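Local coordinates for DUF3218 domain-containing protein (Pseudomonas aeruginosa, PDB 2IGS) that is of unknown function but belongs to the lysozyme clan of sequence families and folds into a mostly helical domain that carries one small antiparallel sheet, at residues V77-G80 against F81-N85; E88-C91 against N92-L96; G116-D119 against R120-G123; Q37-E40 against A41-P45; R157-P161 against G162-A166. All coordinates share one frame; numbering follows the deposited sequence.

Along the chain the order is contact 4, contact 1, contact 2, contact 3 and contact 5, each within one short stretch. Contact 4 lies on helix 35-48, about 10 Å from the centre of the chain. Contact 1 lies at the end of helix 63-82 and the residues just after, contact 2 in the first turns of helix 87-113; their centres are about 11 Å apart, joined by the Arg82-Glu94 salt bridge and by Met83 packing on Val90. Contact 3 touches contact 4 through Tyr117 and Glu40. Contact 5, after the small sheet in the chain, has its centre about 21 Å from that of contact 3 and touches none of the others. Side chains from these turns thus reach across to neighbouring helices.

Contact 1: residues V77-G80 against F81-N85; sequences VTIG and FRMVN
The end of helix 63-82 and the residues just after it, where the chain heads toward helix 87-113, bring Val77 against Phe81 and Ile79 against Met83 in i to i+4 pairs. Three backbone bonds hold the turns here: Phe81 N to Val77 O, Arg82 N to Thr78 O, and Met83 N to Ile79 O at 2.9 Å. On the exposed side, Val77 and Phe81 point the same way. CG of Phe81 stands beside its own backbone N (chi1 -79°), which lays the ring back along the helix; Val77 CG1 meets the ring edge in its plane, 3.7 Å from Phe81 CE2. The same edge nears the backbone, with Phe81 CD2 3.1 Å from Val77 O. On the buried side, Ile79 and the selenomethionine at Met83 run side by side, Ile79 CG2 lying 4.2 Å from Met83 CG. Branched and flexible apolar chains suit this face, where Ile79 also meets Tyr20 and Phe23 of helix 12-27 and Met83 meets Cys91. The aliphatic CG of Arg82 passes 3.4 Å from Thr78 O; its NH2 has the strongest partner, Glu94, and NH1 forms a salt bridge with Glu86. A bend at chi3 (-58°) brings NE round to a water, which accepts from Arg82 NE at 3.2 Å and lies 2.9 Å from Thr78 OG1.

Contact 2: residues E88-C91 against N92-L96; sequences ERVC and NVEIL
From Glu88 to Leu96 the backbone of helix 87-113 passes from an ordinary alpha turn, closed by Asn92 N to Glu88 O, into a wider pi-type turn, where Ile95 N reaches Val90 O (2.8 Å) and Leu96 N reaches Cys91 O. At the changeover Arg89 O accepts two bonds, from Val93 N at 2.8 Å and from Glu94 N at 3.0 Å. The widened turn makes i to i+5 pairs neighbours. Arg89 is extended from CG to NE, and its NH1 gives a hydrogen bond to Glu94 OE1 at 3.0 Å within a salt bridge. The oxygen lies almost in the guanidinium plane, yet NH1 meets it from above the carboxylate plane, the two planes being 55° apart. Val93 CG1 sits 3.9 Å above the centre of one guanidinium face; that flat, weakly hydrated face accepts an apolar methyl while N-H groups bond at the edge. Arg89 NH2 has its stronger partner in Asp172, and Glu94 OE2 in Arg82, so these charges tie three parts of the chain together. Glu88 is modelled in two positions, and a bond from Asn92 ND2 to its OE2 belongs to one of them and is doubtful. Cys91 forms the disulfide with Cys27 that fastens this helix to the end of helix 12-27. On the same buried side the chains of Val90 and Ile95 run side by side, Val90 CG1 packing 3.6 Å from Ile95 CD1.

Contact 3: residues G116-D119 against R120-G123; sequences GYLD and RFKG
Tyr117 and Phe121 meet at an oblique angle, with Phe121 CE2 at the edge of the tyrosine ring and in its plane, 3.7 Å from Tyr117 CD2. The tyrosine ring reaches this place because its CG lies between the backbone N and the carbonyl carbon (chi1 74°). Leu118 comes to Phe121 nearly at a right angle and touches the edge of the phenyl ring, Leu118 CD2 being 3.8 Å from Phe121 CD2. Broad rings suit the place because they pack against helices 35-48, 87-113 and 203-216. The backbone beneath is a 3-10 segment: Arg120 N binds Tyr117 O at 2.9 Å and Phe121 N binds Leu118 O at 3.0 Å, with both donors standing above the carbonyl planes. The polar side is held by Asp119 and Lys122, whose chains cross obliquely. The extended lysine chain reaches back over the turn, and its NZ meets Asp119 OD1 at 2.6 Å in a salt bridge, nearly in line with the C-O bond. An acetic acid molecule, probably from the crystallisation liquor, lies about 3 Å from the Lys122 side chain. Asp119 OD2 accepts from the backbone N of Ala138 of the second subunit. The segment follows helix 87-113 and precedes strand 132-134: Tyr117 packs on Leu106 and Ile109 of that helix, Leu118 on Ile44 of helix 35-48, and Phe121 edge-to-face with Phe214 of helix 203-216.

Contact 4: residues Q37-E40 against A41-P45; sequences QTIE and AWDIP
Apolar contact is led by Thr38 and Trp42, which lie side by side one turn apart on helix 35-48. The threonine methyl CG2, anti to its backbone N, rests over one face of the indole, 3.5 Å from Trp42 CZ3 and 3.6 Å from Trp42 CE3. A beta-branched residue suits the place because it offers this methyl to the ring while its OG1 bonds back to Pro34 O. Backbone hydrogen bonds form the second group: Ala41 N to Gln37 O, Trp42 N to Thr38 O, and Asp43 N to Ile39 O at 2.9 Å. The ladder is interrupted at Pro45, whose nitrogen carries no hydrogen, and the helix kinks there. Polar ends make up the third group. Glu40 OE1 forms a salt bridge with Lys110, and OE2 a hydrogen bond with Tyr117 OH; Asp43 OD2 forms a salt bridge with Arg47, while OD1 accepts from Gly13 N. A methyl also lies in van der Waals contact with that carboxylate, Ile39 CG2 being 3.6 Å from Asp43 OD2. Helices 12-27, 87-113 and 203-216 pack against this one, with Ala41 small enough to meet Met102 of 87-113 and Leu211 of 203-216, and Trp42 edge-to-face with Tyr20 of 12-27.

Contact 5: residues R157-P161 against G162-A166; sequences RTLTP and GTWQA
Leu159 reaches forward over the start of the short helix 161-165, to touch Trp164; Thr160 occupies the N-cap position, though its side chain makes no capping bond. From its CB the leucine chain runs to CG, placed anti to the backbone N (chi1 174°) and 4.2 Å from Trp164 CB. There it forks. CD1 lies 3.9 Å from Trp164 N, beside a Thr163 side chain that is doubtfully placed, and CD2 goes to the indole, 3.8 Å from Trp164 CE3, with the two side chains crossing at a slant. A branched apolar chain suits this buried place because its two methyls meet both the backbone and the ring of the tryptophan. Trp164 itself leads away from the turn to pack on Leu169 and Val181, and its ring makes a cation-pi contact with Lys174. The helix begins with a proline, a residue well suited to a first turn where its missing N-H costs nothing. The first backbone bond of the helix, from Trp164 N to Thr160 O, measures 2.8 Å and lies nearly along the C=O axis. Thr160 also packs on Arg25 of the third subunit. The next carbonyl, Pro161 O, accepts from Gln165 N at 3.2 Å, the donor standing above the carbonyl plane.

Contact 1: residues V77-G80 against F81-N85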
loop_
_atom_site.group_PDB
_atom_site.type_symbol
_atom_site.label_atom_id
_atom_site.label_comp_id
_atom_site.label_asym_id
_atom_site.label_seq_id
_atom_site.Cartn_x
_atom_site.Cartn_y
_atom_site.Cartn_z
ATOM N N VAL F 77 9.809 -1.532 58.009
ATOM C CA VAL F 77 10.041 -1.875 59.407
ATOM C C VAL F 77 11.080 -3.002 59.542
ATOM O O VAL F 77 12.000 -2.902 60.364
ATOM C CB VAL F 77 8.733 -2.224 60.196
ATOM C CG1 VAL F 77 9.065 -2.594 61.656
ATOM C CG2 VAL F 77 7.740 -1.057 60.177
ATOM N N THR F 78 10.962 -4.061 58.751
ATOM C CA THR F 78 11.879 -5.187 58.948
ATOM C C THR F 78 13.314 -4.850 58.512
ATOM O O THR F 78 14.273 -5.301 59.145
ATOM C CB THR F 78 11.360 -6.542 58.386
ATOM O OG1 THR F 78 11.581 -6.613 56.980
ATOM C CG2 THR F 78 9.889 -6.728 58.686
ATOM N N ILE F 79 13.444 -4.041 57.460
ATOM C CA ILE F 79 14.743 -3.487 57.025
ATOM C C ILE F 79 15.408 -2.613 58.102
ATOM O O ILE F 79 16.619 -2.707 58.330
ATOM C CB ILE F 79 14.616 -2.703 55.712
ATOM C CG1 ILE F 79 14.450 -3.673 54.538
ATOM C CG2 ILE F 79 15.844 -1.813 55.482
ATOM C CD1 ILE F 79 13.900 -3.017 53.315
ATOM N N GLY F 80 14.615 -1.778 58.774
ATOM C CA GLY F 80 15.099 -1.044 59.932
ATOM C C GLY F 80 15.774 -1.973 60.933
ATOM O O GLY F 80 16.871 -1.669 61.435
ATOM N N PHE F 81 15.129 -3.112 61.212
ATOM C CA PHE F 81 15.674 -4.103 62.144
ATOM C C PHE F 81 16.929 -4.800 61.612
ATOM O O PHE F 81 17.877 -5.023 62.363
ATOM C CB PHE F 81 14.612 -5.145 62.545
ATOM C CG PHE F 81 13.643 -4.661 63.594
ATOM C CD1 PHE F 81 13.939 -4.791 64.949
ATOM C CD2 PHE F 81 12.439 -4.076 63.236
ATOM C CE1 PHE F 81 13.047 -4.340 65.922
ATOM C CE2 PHE F 81 11.543 -3.619 64.211
ATOM C CZ PHE F 81 11.848 -3.752 65.547
ATOM N N ARG F 82 16.937 -5.140 60.326
ATOM C CA ARG F 82 18.053 -5.890 59.737
ATOM C C ARG F 82 19.289 -5.013 59.446
ATOM O O ARG F 82 20.391 -5.531 59.259
ATOM C CB ARG F 82 17.604 -6.659 58.483
ATOM C CG ARG F 82 16.574 -7.771 58.748
ATOM C CD ARG F 82 16.600 -8.861 57.659
ATOM N NE ARG F 82 16.352 -8.291 56.354
ATOM C CZ ARG F 82 17.180 -8.296 55.304
ATOM N NH1 ARG F 82 18.355 -8.900 55.335
ATOM N NH2 ARG F 82 16.786 -7.694 54.191
HETATM N N MSE F 83 19.079 -3.695 59.396
HETATM C CA MSE F 83 20.146 -2.696 59.285
HETATM C C MSE F 83 21.173 -2.791 60.413
HETATM O O MSE F 83 22.345 -2.461 60.197
HETATM C CB MSE F 83 19.562 -1.271 59.245
HETATM C CG MSE F 83 19.104 -0.790 57.866
HETATM SE SE MSE F 83 20.609 -0.195 56.774
HETATM C CE MSE F 83 21.540 -1.854 56.568
ATOM N N VAL F 84 20.731 -3.232 61.600
ATOM C CA VAL F 84 21.611 -3.357 62.787
ATOM C C VAL F 84 22.701 -4.430 62.612
ATOM O O VAL F 84 23.877 -4.187 62.911
ATOM C CB VAL F 84 20.819 -3.657 64.109
ATOM C CG1 VAL F 84 21.764 -3.677 65.326
ATOM C CG2 VAL F 84 19.702 -2.654 64.344
ATOM N N ASN F 85 22.286 -5.587 62.094
ATOM C CA ASN F 85 23.104 -6.801 62.064
ATOM C C ASN F 85 23.452 -7.328 60.666
ATOM O O ASN F 85 24.342 -8.171 60.524
ATOM C CB ASN F 85 22.422 -7.906 62.884
ATOM C CG ASN F 85 20.953 -8.123 62.500
ATOM O OD1 ASN F 85 20.180 -7.174 62.328
ATOM N ND2 ASN F 85 20.565 -9.384 62.396
HETATM O O HOH W 1 13.480 -7.615 55.084
#

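Contact 2: residues E88-C91 against N92-L96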
loop_
_atom_site.group_PDB
_atom_site.type_symbol
_atom_site.label_atom_id
_atom_site.label_comp_id
_atom_site.label_asym_id
_atom_site.label_seq_id
_atom_site.Cartn_x
_atom_site.Cartn_y
_atom_site.Cartn_z
ATOM N N GLU F 88 25.805 -4.925 55.619
ATOM C CA GLU F 88 26.454 -5.218 54.336
ATOM C C GLU F 88 25.489 -5.694 53.250
ATOM O O GLU F 88 25.511 -5.164 52.139
ATOM C CB GLU F 88 27.615 -6.202 54.491
ATOM C CG GLU F 88 28.986 -5.537 54.512
ATOM C CD GLU F 88 29.393 -4.952 53.163
ATOM O OE1 GLU F 88 30.001 -3.856 53.152
ATOM O OE2 GLU F 88 29.108 -5.586 52.119
ATOM N N ARG F 89 24.641 -6.673 53.575
ATOM C CA ARG F 89 23.695 -7.249 52.594
ATOM C C ARG F 89 22.561 -6.297 52.255
ATOM O O ARG F 89 22.234 -6.083 51.078
ATOM C CB ARG F 89 23.111 -8.578 53.108
ATOM C CG ARG F 89 22.599 -9.481 51.992
ATOM C CD ARG F 89 21.965 -10.790 52.453
ATOM N NE ARG F 89 21.678 -11.618 51.275
ATOM C CZ ARG F 89 20.636 -11.450 50.448
ATOM N NH1 ARG F 89 19.722 -10.498 50.660
ATOM N NH2 ARG F 89 20.504 -12.245 49.394
ATOM N N VAL F 90 21.950 -5.737 53.296
ATOM C CA VAL F 90 20.849 -4.802 53.138
ATOM C C VAL F 90 21.293 -3.675 52.202
ATOM O O VAL F 90 20.595 -3.345 51.254
ATOM C CB VAL F 90 20.357 -4.260 54.499
ATOM C CG1 VAL F 90 19.450 -3.064 54.305
ATOM C CG2 VAL F 90 19.646 -5.366 55.318
ATOM N N CYS F 91 22.486 -3.146 52.430
ATOM C CA CYS F 91 22.990 -2.030 51.638
ATOM C C CYS F 91 23.455 -2.389 50.232
ATOM O O CYS F 91 22.994 -1.798 49.257
ATOM C CB CYS F 91 24.106 -1.333 52.391
ATOM S SG CYS F 91 23.459 -0.552 53.872
ATOM N N ASN F 92 24.358 -3.366 50.152
ATOM C CA ASN F 92 25.064 -3.685 48.919
ATOM C C ASN F 92 24.496 -4.852 48.122
ATOM O O ASN F 92 24.938 -5.102 47.005
ATOM C CB ASN F 92 26.551 -3.911 49.217
ATOM C CG ASN F 92 27.176 -2.750 49.981
ATOM O OD1 ASN F 92 26.776 -1.591 49.823
ATOM N ND2 ASN F 92 28.157 -3.059 50.824
ATOM N N VAL F 93 23.528 -5.570 48.678
ATOM C CA VAL F 93 22.817 -6.594 47.888
ATOM C C VAL F 93 21.365 -6.212 47.586
ATOM O O VAL F 93 20.887 -6.395 46.470
ATOM C CB VAL F 93 22.921 -8.016 48.515
ATOM C CG1 VAL F 93 22.135 -9.056 47.681
ATOM C CG2 VAL F 93 24.396 -8.429 48.654
ATOM N N GLU F 94 20.686 -5.630 48.568
ATOM C CA GLU F 94 19.259 -5.356 48.463
ATOM C C GLU F 94 18.879 -3.936 48.023
ATOM O O GLU F 94 18.151 -3.752 47.035
ATOM C CB GLU F 94 18.564 -5.734 49.772
ATOM C CG GLU F 94 18.895 -7.171 50.232
ATOM C CD GLU F 94 18.404 -7.487 51.634
ATOM O OE1 GLU F 94 19.132 -8.156 52.392
ATOM O OE2 GLU F 94 17.287 -7.069 51.996
ATOM N N ILE F 95 19.384 -2.939 48.732
ATOM C CA ILE F 95 18.866 -1.586 48.588
ATOM C C ILE F 95 19.557 -0.695 47.530
ATOM O O ILE F 95 18.918 -0.248 46.566
ATOM C CB ILE F 95 18.725 -0.897 49.970
ATOM C CG1 ILE F 95 17.701 -1.680 50.818
ATOM C CG2 ILE F 95 18.307 0.574 49.806
ATOM C CD1 ILE F 95 17.327 -1.048 52.165
ATOM N N LEU F 96 20.847 -0.433 47.687
ATOM C CA LEU F 96 21.505 0.473 46.733
ATOM C C LEU F 96 21.457 -0.077 45.290
ATOM O O LEU F 96 21.198 0.682 44.355
ATOM C CB LEU F 96 22.927 0.859 47.197
ATOM C CG LEU F 96 23.032 1.499 48.598
ATOM C CD1 LEU F 96 24.457 1.868 48.964
ATOM C CD2 LEU F 96 22.126 2.711 48.770
#

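Contact 3: residues G116-D119 against R120-G123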
loop_
_atom_site.group_PDB
_atom_site.type_symbol
_atom_site.label_atom_id
_atom_site.label_comp_id
_atom_site.label_asym_id
_atom_site.label_seq_id
_atom_site.Cartn_x
_atom_site.Cartn_y
_atom_site.Cartn_z
ATOM N N GLY F 116 5.541 9.420 26.900
ATOM C CA GLY F 116 4.341 8.579 26.851
ATOM C C GLY F 116 4.621 7.106 27.093
ATOM O O GLY F 116 3.772 6.239 26.812
ATOM N N TYR F 117 5.816 6.840 27.624
ATOM C CA TYR F 117 6.315 5.491 27.897
ATOM C C TYR F 117 5.327 4.587 28.637
ATOM O O TYR F 117 5.339 3.359 28.476
ATOM C CB TYR F 117 7.647 5.560 28.652
ATOM C CG TYR F 117 7.587 5.953 30.125
ATOM C CD1 TYR F 117 7.830 7.261 30.526
ATOM C CD2 TYR F 117 7.352 5.000 31.113
ATOM C CE1 TYR F 117 7.809 7.617 31.881
ATOM C CE2 TYR F 117 7.326 5.335 32.468
ATOM C CZ TYR F 117 7.558 6.642 32.846
ATOM O OH TYR F 117 7.533 6.980 34.182
ATOM N N LEU F 118 4.465 5.200 29.438
ATOM C CA LEU F 118 3.531 4.455 30.274
ATOM C C LEU F 118 2.626 3.564 29.447
ATOM O O LEU F 118 2.037 2.602 29.970
ATOM C CB LEU F 118 2.650 5.416 31.085
ATOM C CG LEU F 118 3.019 5.912 32.486
ATOM C CD1 LEU F 118 1.776 6.584 33.061
ATOM C CD2 LEU F 118 3.540 4.801 33.462
ATOM N N ASP F 119 2.468 3.913 28.166
ATOM C CA ASP F 119 1.563 3.160 27.303
ATOM C C ASP F 119 2.069 1.746 27.082
ATOM O O ASP F 119 1.273 0.840 26.806
ATOM C CB ASP F 119 1.299 3.881 25.971
ATOM C CG ASP F 119 -0.023 4.643 25.977
ATOM O OD1 ASP F 119 -0.657 4.725 27.039
ATOM O OD2 ASP F 119 -0.453 5.152 24.933
ATOM N N ARG F 120 3.386 1.563 27.194
ATOM C CA ARG F 120 3.996 0.234 27.109
ATOM C C ARG F 120 3.468 -0.727 28.182
ATOM O O ARG F 120 3.408 -1.934 27.954
ATOM C CB ARG F 120 5.532 0.319 27.179
ATOM C CG ARG F 120 6.221 0.515 25.836
ATOM C CD ARG F 120 6.133 -0.737 24.959
ATOM N NE ARG F 120 7.326 -1.580 25.019
ATOM C CZ ARG F 120 7.375 -2.847 24.603
ATOM N NH1 ARG F 120 6.296 -3.446 24.107
ATOM N NH2 ARG F 120 8.506 -3.530 24.684
ATOM N N PHE F 121 3.068 -0.181 29.330
ATOM C CA PHE F 121 2.686 -0.994 30.508
ATOM C C PHE F 121 1.212 -1.359 30.558
ATOM O O PHE F 121 0.753 -1.980 31.525
ATOM C CB PHE F 121 3.054 -0.289 31.833
ATOM C CG PHE F 121 4.492 0.133 31.936
ATOM C CD1 PHE F 121 5.523 -0.724 31.552
ATOM C CD2 PHE F 121 4.815 1.385 32.461
ATOM C CE1 PHE F 121 6.876 -0.316 31.650
ATOM C CE2 PHE F 121 6.160 1.815 32.561
ATOM C CZ PHE F 121 7.197 0.958 32.157
ATOM N N LYS F 122 0.462 -0.978 29.526
ATOM C CA LYS F 122 -0.986 -1.181 29.523
ATOM C C LYS F 122 -1.403 -2.476 28.843
ATOM O O LYS F 122 -0.580 -3.157 28.201
ATOM C CB LYS F 122 -1.677 0.025 28.895
ATOM C CG LYS F 122 -1.451 1.299 29.691
ATOM C CD LYS F 122 -2.126 2.488 29.089
ATOM C CE LYS F 122 -1.883 3.720 29.916
ATOM N NZ LYS F 122 -2.170 4.957 29.122
ATOM N N GLY F 123 -2.669 -2.850 29.008
ATOM C CA GLY F 123 -3.227 -3.960 28.231
ATOM C C GLY F 123 -2.828 -5.406 28.553
ATOM O O GLY F 123 -3.147 -6.325 27.788
#

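Contact 4: residues Q37-E40 against A41-P45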
loop_
_atom_site.group_PDB
_atom_site.type_symbol
_atom_site.label_atom_id
_atom_site.label_comp_id
_atom_site.label_asym_id
_atom_site.label_seq_id
_atom_site.Cartn_x
_atom_site.Cartn_y
_atom_site.Cartn_z
ATOM N N GLN F 37 13.982 9.690 39.792
ATOM C CA GLN F 37 13.669 8.385 39.214
ATOM C C GLN F 37 12.919 7.458 40.172
ATOM O O GLN F 37 12.034 6.709 39.750
ATOM C CB GLN F 37 14.930 7.682 38.690
ATOM C CG GLN F 37 15.663 8.432 37.575
ATOM C CD GLN F 37 16.831 9.273 38.075
ATOM O OE1 GLN F 37 16.747 9.927 39.117
ATOM N NE2 GLN F 37 17.927 9.264 37.320
ATOM N N THR F 38 13.264 7.525 41.453
ATOM C CA THR F 38 12.637 6.683 42.484
ATOM C C THR F 38 11.160 7.053 42.739
ATOM O O THR F 38 10.302 6.163 42.767
ATOM C CB THR F 38 13.446 6.710 43.795
ATOM O OG1 THR F 38 14.788 6.284 43.524
ATOM C CG2 THR F 38 12.840 5.781 44.816
ATOM N N ILE F 39 10.876 8.350 42.909
ATOM C CA ILE F 39 9.487 8.821 43.017
ATOM C C ILE F 39 8.682 8.428 41.764
ATOM O O ILE F 39 7.584 7.859 41.880
ATOM C CB ILE F 39 9.370 10.370 43.256
ATOM C CG1 ILE F 39 10.112 10.816 44.526
ATOM C CG2 ILE F 39 7.908 10.777 43.354
ATOM C CD1 ILE F 39 10.648 12.268 44.480
ATOM N N GLU F 40 9.240 8.728 40.581
ATOM C CA GLU F 40 8.578 8.457 39.312
ATOM C C GLU F 40 8.286 6.968 39.091
ATOM O O GLU F 40 7.188 6.607 38.684
ATOM C CB GLU F 40 9.370 9.035 38.123
ATOM C CG GLU F 40 8.609 8.897 36.815
ATOM C CD GLU F 40 9.296 9.524 35.620
ATOM O OE1 GLU F 40 10.348 10.158 35.797
ATOM O OE2 GLU F 40 8.788 9.350 34.489
ATOM N N ALA F 41 9.268 6.114 39.354
ATOM C CA ALA F 41 9.092 4.650 39.247
ATOM C C ALA F 41 7.965 4.137 40.149
ATOM O O ALA F 41 7.108 3.368 39.722
ATOM C CB ALA F 41 10.412 3.932 39.584
ATOM N N TRP F 42 7.960 4.569 41.407
ATOM C CA TRP F 42 7.008 4.024 42.394
ATOM C C TRP F 42 5.625 4.706 42.344
ATOM O O TRP F 42 4.674 4.231 42.948
ATOM C CB TRP F 42 7.638 4.026 43.797
ATOM C CG TRP F 42 8.710 2.935 43.953
ATOM C CD1 TRP F 42 8.840 1.784 43.195
ATOM C CD2 TRP F 42 9.741 2.865 44.957
ATOM N NE1 TRP F 42 9.889 1.017 43.662
ATOM C CE2 TRP F 42 10.471 1.663 44.729
ATOM C CE3 TRP F 42 10.138 3.717 46.009
ATOM C CZ2 TRP F 42 11.575 1.292 45.514
ATOM C CZ3 TRP F 42 11.229 3.339 46.802
ATOM C CH2 TRP F 42 11.929 2.125 46.549
ATOM N N ASP F 43 5.518 5.811 41.606
ATOM C CA ASP F 43 4.206 6.343 41.199
ATOM C C ASP F 43 3.544 5.588 40.031
ATOM O O ASP F 43 2.338 5.735 39.805
ATOM C CB ASP F 43 4.296 7.848 40.855
ATOM C CG ASP F 43 4.353 8.749 42.101
ATOM O OD1 ASP F 43 4.067 8.289 43.235
ATOM O OD2 ASP F 43 4.693 9.941 41.941
ATOM N N ILE F 44 4.323 4.787 39.301
ATOM C CA ILE F 44 3.836 4.112 38.081
ATOM C C ILE F 44 2.466 3.405 38.230
ATOM O O ILE F 44 1.553 3.743 37.486
ATOM C CB ILE F 44 4.923 3.212 37.374
ATOM C CG1 ILE F 44 6.048 4.065 36.753
ATOM C CG2 ILE F 44 4.301 2.364 36.278
ATOM C CD1 ILE F 44 7.163 3.240 36.122
ATOM N N PRO F 45 2.295 2.494 39.234
ATOM C CA PRO F 45 0.994 1.821 39.424
ATOM C C PRO F 45 -0.161 2.765 39.684
ATOM O O PRO F 45 -1.287 2.474 39.284
ATOM C CB PRO F 45 1.223 0.962 40.658
ATOM C CG PRO F 45 2.665 0.677 40.646
ATOM C CD PRO F 45 3.268 2.014 40.237
#

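Contact 5: residues R157-P161 against G162-A166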
loop_
_atom_site.group_PDB
_atom_site.type_symbol
_atom_site.label_atom_id
_atom_site.label_comp_id
_atom_site.label_asym_id
_atom_site.label_seq_id
_atom_site.Cartn_x
_atom_site.Cartn_y
_atom_site.Cartn_z
ATOM N N ARG F 157 7.215 -16.354 30.413
ATOM C CA ARG F 157 7.090 -17.505 29.516
ATOM C C ARG F 157 7.819 -17.268 28.210
ATOM O O ARG F 157 8.420 -18.158 27.614
ATOM C CB ARG F 157 5.615 -17.750 29.196
ATOM C CG ARG F 157 5.342 -18.792 28.101
ATOM C CD ARG F 157 5.706 -20.189 28.568
ATOM N NE ARG F 157 5.495 -21.197 27.534
ATOM C CZ ARG F 157 6.377 -21.483 26.581
ATOM N NH1 ARG F 157 7.535 -20.831 26.523
ATOM N NH2 ARG F 157 6.105 -22.410 25.671
ATOM N N THR F 158 7.765 -16.018 27.801
ATOM C CA THR F 158 8.192 -15.612 26.513
ATOM C C THR F 158 9.615 -15.030 26.568
ATOM O O THR F 158 10.299 -14.926 25.548
ATOM C CB THR F 158 7.116 -14.640 26.029
ATOM O OG1 THR F 158 6.407 -15.236 24.936
ATOM C CG2 THR F 158 7.641 -13.273 25.708
ATOM N N LEU F 159 10.044 -14.662 27.769
ATOM C CA LEU F 159 11.339 -14.048 27.990
ATOM C C LEU F 159 12.488 -15.003 27.671
ATOM O O LEU F 159 12.485 -16.178 28.053
ATOM C CB LEU F 159 11.419 -13.546 29.433
ATOM C CG LEU F 159 12.697 -12.982 30.012
ATOM C CD1 LEU F 159 13.200 -11.866 29.142
ATOM C CD2 LEU F 159 12.363 -12.492 31.382
ATOM N N THR F 160 13.469 -14.485 26.949
ATOM C CA THR F 160 14.597 -15.281 26.476
ATOM C C THR F 160 15.647 -15.409 27.593
ATOM O O THR F 160 15.876 -14.432 28.330
ATOM C CB THR F 160 15.183 -14.591 25.230
ATOM O OG1 THR F 160 14.343 -14.847 24.091
ATOM C CG2 THR F 160 16.568 -15.061 24.942
ATOM N N PRO F 161 16.295 -16.602 27.737
ATOM C CA PRO F 161 17.368 -16.745 28.733
ATOM C C PRO F 161 18.492 -15.724 28.526
ATOM O O PRO F 161 19.138 -15.318 29.495
ATOM C CB PRO F 161 17.897 -18.171 28.492
ATOM C CG PRO F 161 17.435 -18.541 27.116
ATOM C CD PRO F 161 16.089 -17.863 26.999
ATOM N N GLY F 162 18.703 -15.313 27.277
ATOM C CA GLY F 162 19.687 -14.288 26.936
ATOM C C GLY F 162 19.300 -12.886 27.369
ATOM O O GLY F 162 20.067 -12.203 28.048
ATOM N N THR F 163 18.110 -12.449 26.971
ATOM C CA THR F 163 17.617 -11.109 27.333
ATOM C C THR F 163 17.322 -10.993 28.830
ATOM O O THR F 163 17.331 -9.892 29.377
ATOM C CB THR F 163 16.437 -10.634 26.432
ATOM O OG1 THR F 163 15.413 -10.013 27.219
ATOM C CG2 THR F 163 15.862 -11.781 25.714
ATOM N N TRP F 164 17.103 -12.138 29.475
ATOM C CA TRP F 164 17.060 -12.233 30.931
ATOM C C TRP F 164 18.418 -11.908 31.566
ATOM O O TRP F 164 18.494 -11.161 32.546
ATOM C CB TRP F 164 16.592 -13.622 31.348
ATOM C CG TRP F 164 16.841 -13.953 32.778
ATOM C CD1 TRP F 164 17.789 -14.796 33.259
ATOM C CD2 TRP F 164 16.127 -13.459 33.917
ATOM N NE1 TRP F 164 17.713 -14.866 34.621
ATOM C CE2 TRP F 164 16.699 -14.057 35.055
ATOM C CE3 TRP F 164 15.056 -12.575 34.086
ATOM C CZ2 TRP F 164 16.248 -13.799 36.346
ATOM C CZ3 TRP F 164 14.603 -12.324 35.380
ATOM C CH2 TRP F 164 15.204 -12.932 36.491
ATOM N N GLN F 165 19.479 -12.482 30.996
ATOM C CA GLN F 165 20.853 -12.240 31.446
ATOM C C GLN F 165 21.221 -10.761 31.293
ATOM O O GLN F 165 21.979 -10.214 32.106
ATOM C CB GLN F 165 21.846 -13.103 30.651
ATOM C CG GLN F 165 21.796 -14.611 30.926
ATOM C CD GLN F 165 22.753 -15.405 30.040
ATOM O OE1 GLN F 165 23.915 -15.034 29.870
ATOM N NE2 GLN F 165 22.265 -16.504 29.476
ATOM N N ALA F 166 20.670 -10.129 30.254
ATOM C CA ALA F 166 20.945 -8.722 29.925
ATOM C C ALA F 166 20.171 -7.702 30.790
ATOM O O ALA F 166 20.432 -6.492 30.709
ATOM C CB ALA F 166 20.658 -8.468 28.458
#